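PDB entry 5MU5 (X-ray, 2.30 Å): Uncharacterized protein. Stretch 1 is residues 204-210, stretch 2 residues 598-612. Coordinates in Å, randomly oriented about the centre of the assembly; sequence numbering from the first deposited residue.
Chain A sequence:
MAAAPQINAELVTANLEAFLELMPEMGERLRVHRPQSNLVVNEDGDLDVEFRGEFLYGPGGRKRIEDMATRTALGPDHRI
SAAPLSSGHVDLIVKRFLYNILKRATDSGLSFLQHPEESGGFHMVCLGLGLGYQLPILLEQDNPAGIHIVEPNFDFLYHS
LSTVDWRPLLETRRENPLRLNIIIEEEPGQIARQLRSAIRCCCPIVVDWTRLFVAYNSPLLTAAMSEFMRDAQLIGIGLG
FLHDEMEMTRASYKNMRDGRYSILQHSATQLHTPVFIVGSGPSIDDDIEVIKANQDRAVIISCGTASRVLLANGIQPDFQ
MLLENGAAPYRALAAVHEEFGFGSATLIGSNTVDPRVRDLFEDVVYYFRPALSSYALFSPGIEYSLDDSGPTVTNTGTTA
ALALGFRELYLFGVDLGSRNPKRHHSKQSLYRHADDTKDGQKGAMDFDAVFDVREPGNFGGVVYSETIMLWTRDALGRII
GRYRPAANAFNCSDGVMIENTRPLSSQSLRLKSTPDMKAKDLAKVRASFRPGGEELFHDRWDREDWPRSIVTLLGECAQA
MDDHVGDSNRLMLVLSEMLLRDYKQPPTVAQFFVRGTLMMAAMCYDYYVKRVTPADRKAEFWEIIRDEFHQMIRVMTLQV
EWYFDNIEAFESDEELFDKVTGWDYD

Stretch 1, residues 204-210: PIVVDWT
Stretch 2 (598-612) LMMAAMCYDYYVKRV

A single carboxylate, that of Asp-208, takes hydrogen bonds from two consecutive cationic side chains. Its OD2 lies 2.8 Å from Lys-610 NZ and 2.8 Å from Arg-611 NH1, while its OD1 accepts from Arg-611 NH2 at 2.9 Å. The NH1 bond is nearly straight (170°) and the NH2 bond more bent (142°); with OD2 near the guanidinium plane, the pairing is a two-pronged salt bridge. Asp-208 reaches it with CA-to-CB directed toward the helix and chi1 t.

Both cations are also anchored on their own stretch. Lys-610 (m, t, t, chi4 78°) donates from NZ to Asp-606 OD2 at 2.6 Å, a salt bridge, and to Asp-606 O at 3.1 Å. Its ammonium therefore links two acids whose OD2 atoms, Asp-208 and Asp-606, are 4.5 Å apart. Arg-611 (m, t, t, chi4 74°) donates from NH1 to Tyr-607 O at 2.9 Å.

Stretch 2 enters as a helix already under way at Leu-598, with i to i+4 backbone bonds such as Met-603 N to Met-599 O at 3.0 Å. Stretch 1 has no regular helix or strand; a type II turn spans Val-207 to Thr-210, closed by Thr-210 N to Val-207 O at 3.1 Å, with Trp-209 at phi/psi 71/22. Both stretches advance in the same sense: Val-206 CA is 5.7 Å from Met-603 CA, and Asp-208 CA is 6.5 Å from Tyr-607 CA.

Toward the helix's earlier residues the contact becomes apolar. Ile-205 (chi1 -147°, chi2 p) points toward the helix, placing CG2 3.9 Å from Met-599 SD, CD1 3.9 Å from Met-600 SD and CG1 3.8 Å from Met-603 CB. Next along, Val-206 CG1 packs 3.7 Å from Asp-606 CG. Beyond the acid, Trp-209 CB lies 3.8 Å from Lys-610 CE, against the lysine's aliphatic portion.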

# COMPACT_ATOMS: atom_id res chain seq x y z
N PRO A 204 -5.59 -9.99 2.33
CA PRO A 204 -4.22 -10.00 1.84
C PRO A 204 -3.23 -10.74 2.75
O PRO A 204 -2.23 -11.29 2.28
CB PRO A 204 -3.85 -8.52 1.81
CG PRO A 204 -4.72 -7.91 2.85
CD PRO A 204 -6.00 -8.68 2.85
N ILE A 205 -3.52 -10.78 4.03
CA ILE A 205 -2.51 -11.20 4.96
C ILE A 205 -2.15 -12.70 4.96
O ILE A 205 -1.02 -13.05 5.31
CB ILE A 205 -2.84 -10.69 6.38
CG1 ILE A 205 -1.54 -10.38 7.12
CG2 ILE A 205 -3.76 -11.67 7.12
CD1 ILE A 205 -0.58 -9.47 6.38
N VAL A 206 -3.07 -13.58 4.56
CA VAL A 206 -2.80 -15.02 4.64
C VAL A 206 -2.55 -15.65 3.30
O VAL A 206 -3.16 -16.67 2.96
CB VAL A 206 -3.91 -15.81 5.37
CG1 VAL A 206 -3.90 -15.45 6.85
CG2 VAL A 206 -5.28 -15.56 4.76
N VAL A 207 -1.61 -15.10 2.55
CA VAL A 207 -1.28 -15.70 1.27
C VAL A 207 -0.51 -16.99 1.41
O VAL A 207 -0.38 -17.70 0.44
CB VAL A 207 -0.46 -14.76 0.35
CG1 VAL A 207 -1.35 -13.63 -0.14
CG2 VAL A 207 0.81 -14.26 1.03
N ASP A 208 0.01 -17.29 2.60
CA ASP A 208 0.79 -18.51 2.77
C ASP A 208 0.03 -19.77 2.33
O ASP A 208 -1.10 -19.99 2.72
CB ASP A 208 1.28 -18.68 4.20
CG ASP A 208 2.02 -19.98 4.40
OD1 ASP A 208 3.12 -20.13 3.83
OD2 ASP A 208 1.52 -20.87 5.09
N TRP A 209 0.69 -20.58 1.50
CA TRP A 209 0.18 -21.87 1.05
C TRP A 209 -0.99 -21.74 0.09
O TRP A 209 -1.78 -22.68 -0.08
CB TRP A 209 -0.15 -22.77 2.24
CG TRP A 209 0.04 -24.26 1.98
CD1 TRP A 209 -0.90 -25.24 2.11
CD2 TRP A 209 1.25 -24.91 1.56
NE1 TRP A 209 -0.35 -26.47 1.79
CE2 TRP A 209 0.96 -26.28 1.45
CE3 TRP A 209 2.54 -24.47 1.28
CZ2 TRP A 209 1.93 -27.21 1.07
CZ3 TRP A 209 3.49 -25.40 0.90
CH2 TRP A 209 3.19 -26.74 0.79
N THR A 210 -1.08 -20.58 -0.55
CA THR A 210 -2.02 -20.36 -1.64
C THR A 210 -1.71 -21.37 -2.77
O THR A 210 -0.58 -21.49 -3.22
CB THR A 210 -1.89 -18.91 -2.18
OG1 THR A 210 -2.29 -17.97 -1.17
CG2 THR A 210 -2.72 -18.69 -3.45
N LEU A 598 -2.81 -6.66 14.70
CA LEU A 598 -3.60 -7.90 14.71
C LEU A 598 -3.46 -8.78 13.44
O LEU A 598 -3.40 -10.01 13.53
CB LEU A 598 -5.08 -7.61 14.96
CG LEU A 598 -5.41 -6.90 16.28
CD1 LEU A 598 -6.91 -6.73 16.40
CD2 LEU A 598 -4.87 -7.65 17.49
N MET A 599 -3.38 -8.15 12.26
CA MET A 599 -3.24 -8.90 11.01
C MET A 599 -1.87 -9.55 10.88
O MET A 599 -1.74 -10.61 10.30
CB MET A 599 -3.51 -8.03 9.78
CG MET A 599 -4.99 -7.73 9.52
SD MET A 599 -6.01 -9.19 9.16
CE MET A 599 -6.56 -9.66 10.79
N MET A 600 -0.85 -8.91 11.41
CA MET A 600 0.45 -9.50 11.41
C MET A 600 0.52 -10.67 12.37
O MET A 600 1.19 -11.67 12.07
CB MET A 600 1.50 -8.47 11.76
CG MET A 600 1.63 -7.48 10.64
SD MET A 600 1.99 -8.32 9.09
CE MET A 600 3.72 -8.72 9.44
N ALA A 601 -0.15 -10.54 13.52
CA ALA A 601 -0.24 -11.66 14.45
C ALA A 601 -0.93 -12.84 13.76
O ALA A 601 -0.47 -13.96 13.85
CB ALA A 601 -0.96 -11.26 15.71
N ALA A 602 -2.00 -12.57 13.02
CA ALA A 602 -2.73 -13.62 12.30
C ALA A 602 -1.89 -14.28 11.24
O ALA A 602 -1.99 -15.48 11.05
CB ALA A 602 -4.00 -13.08 11.67
N MET A 603 -1.08 -13.50 10.57
CA MET A 603 -0.19 -14.02 9.56
C MET A 603 0.80 -15.00 10.18
O MET A 603 1.08 -16.07 9.59
CB MET A 603 0.58 -12.89 8.93
CG MET A 603 1.38 -13.35 7.73
SD MET A 603 2.76 -12.25 7.47
CE MET A 603 3.81 -12.90 8.76
N CYS A 604 1.34 -14.61 11.34
CA CYS A 604 2.30 -15.44 12.10
C CYS A 604 1.68 -16.75 12.55
O CYS A 604 2.19 -17.81 12.23
CB CYS A 604 2.84 -14.67 13.32
SG CYS A 604 3.91 -13.27 12.84
N TYR A 605 0.55 -16.71 13.25
CA TYR A 605 -0.01 -17.97 13.68
C TYR A 605 -0.50 -18.83 12.50
O TYR A 605 -0.39 -20.04 12.54
CB TYR A 605 -1.06 -17.81 14.78
CG TYR A 605 -2.37 -17.16 14.43
CD1 TYR A 605 -3.33 -17.80 13.64
CD2 TYR A 605 -2.70 -15.92 14.99
CE1 TYR A 605 -4.55 -17.20 13.38
CE2 TYR A 605 -3.92 -15.33 14.74
CZ TYR A 605 -4.84 -15.97 13.93
OH TYR A 605 -6.05 -15.39 13.65
N ASP A 606 -0.99 -18.21 11.44
CA ASP A 606 -1.51 -18.95 10.31
C ASP A 606 -0.39 -19.76 9.64
O ASP A 606 -0.60 -20.90 9.21
CB ASP A 606 -2.15 -18.01 9.29
CG ASP A 606 -2.52 -18.71 8.01
OD1 ASP A 606 -3.54 -19.47 7.99
OD2 ASP A 606 -1.77 -18.54 7.01
N TYR A 607 0.79 -19.15 9.56
CA TYR A 607 1.93 -19.81 8.99
C TYR A 607 2.29 -21.05 9.81
O TYR A 607 2.47 -22.14 9.26
CB TYR A 607 3.13 -18.85 8.92
CG TYR A 607 4.36 -19.49 8.32
CD1 TYR A 607 4.58 -19.48 6.95
CD2 TYR A 607 5.27 -20.15 9.13
CE1 TYR A 607 5.70 -20.09 6.40
CE2 TYR A 607 6.39 -20.76 8.60
CZ TYR A 607 6.60 -20.73 7.23
OH TYR A 607 7.72 -21.36 6.71
N TYR A 608 2.37 -20.89 11.12
CA TYR A 608 2.83 -22.00 11.96
C TYR A 608 1.81 -23.11 12.23
O TYR A 608 2.21 -24.28 12.32
CB TYR A 608 3.50 -21.48 13.24
CG TYR A 608 4.82 -20.78 12.95
CD1 TYR A 608 5.94 -21.53 12.59
CD2 TYR A 608 4.96 -19.40 13.02
CE1 TYR A 608 7.16 -20.91 12.32
CE2 TYR A 608 6.16 -18.78 12.75
CZ TYR A 608 7.26 -19.54 12.40
OH TYR A 608 8.47 -18.96 12.13
N VAL A 609 0.52 -22.78 12.32
CA VAL A 609 -0.47 -23.85 12.57
C VAL A 609 -0.55 -24.90 11.45
O VAL A 609 -0.85 -26.06 11.72
CB VAL A 609 -1.92 -23.36 12.81
CG1 VAL A 609 -2.01 -22.64 14.12
CG2 VAL A 609 -2.42 -22.49 11.68
N LYS A 610 -0.36 -24.48 10.21
CA LYS A 610 -0.33 -25.42 9.09
C LYS A 610 0.89 -26.36 9.13
O LYS A 610 0.91 -27.35 8.44
CB LYS A 610 -0.18 -24.69 7.77
CG LYS A 610 -1.31 -23.79 7.35
CD LYS A 610 -0.98 -23.35 5.94
CE LYS A 610 -1.75 -22.10 5.58
NZ LYS A 610 -1.11 -20.90 6.18
N ARG A 611 1.91 -26.00 9.89
CA ARG A 611 3.19 -26.70 9.89
C ARG A 611 3.49 -27.40 11.20
O ARG A 611 4.51 -28.07 11.35
CB ARG A 611 4.30 -25.70 9.56
CG ARG A 611 4.24 -25.20 8.12
CD ARG A 611 5.23 -24.08 7.86
NE ARG A 611 5.24 -23.66 6.45
CZ ARG A 611 4.29 -22.93 5.86
NH1 ARG A 611 3.21 -22.51 6.53
NH2 ARG A 611 4.42 -22.59 4.60
N VAL A 612 2.59 -27.27 12.17
CA VAL A 612 2.83 -27.87 13.47
C VAL A 612 2.71 -29.40 13.42
O VAL A 612 1.79 -29.94 12.83
CB VAL A 612 1.89 -27.27 14.54
CG1 VAL A 612 0.47 -27.76 14.37
CG2 VAL A 612 2.42 -27.57 15.93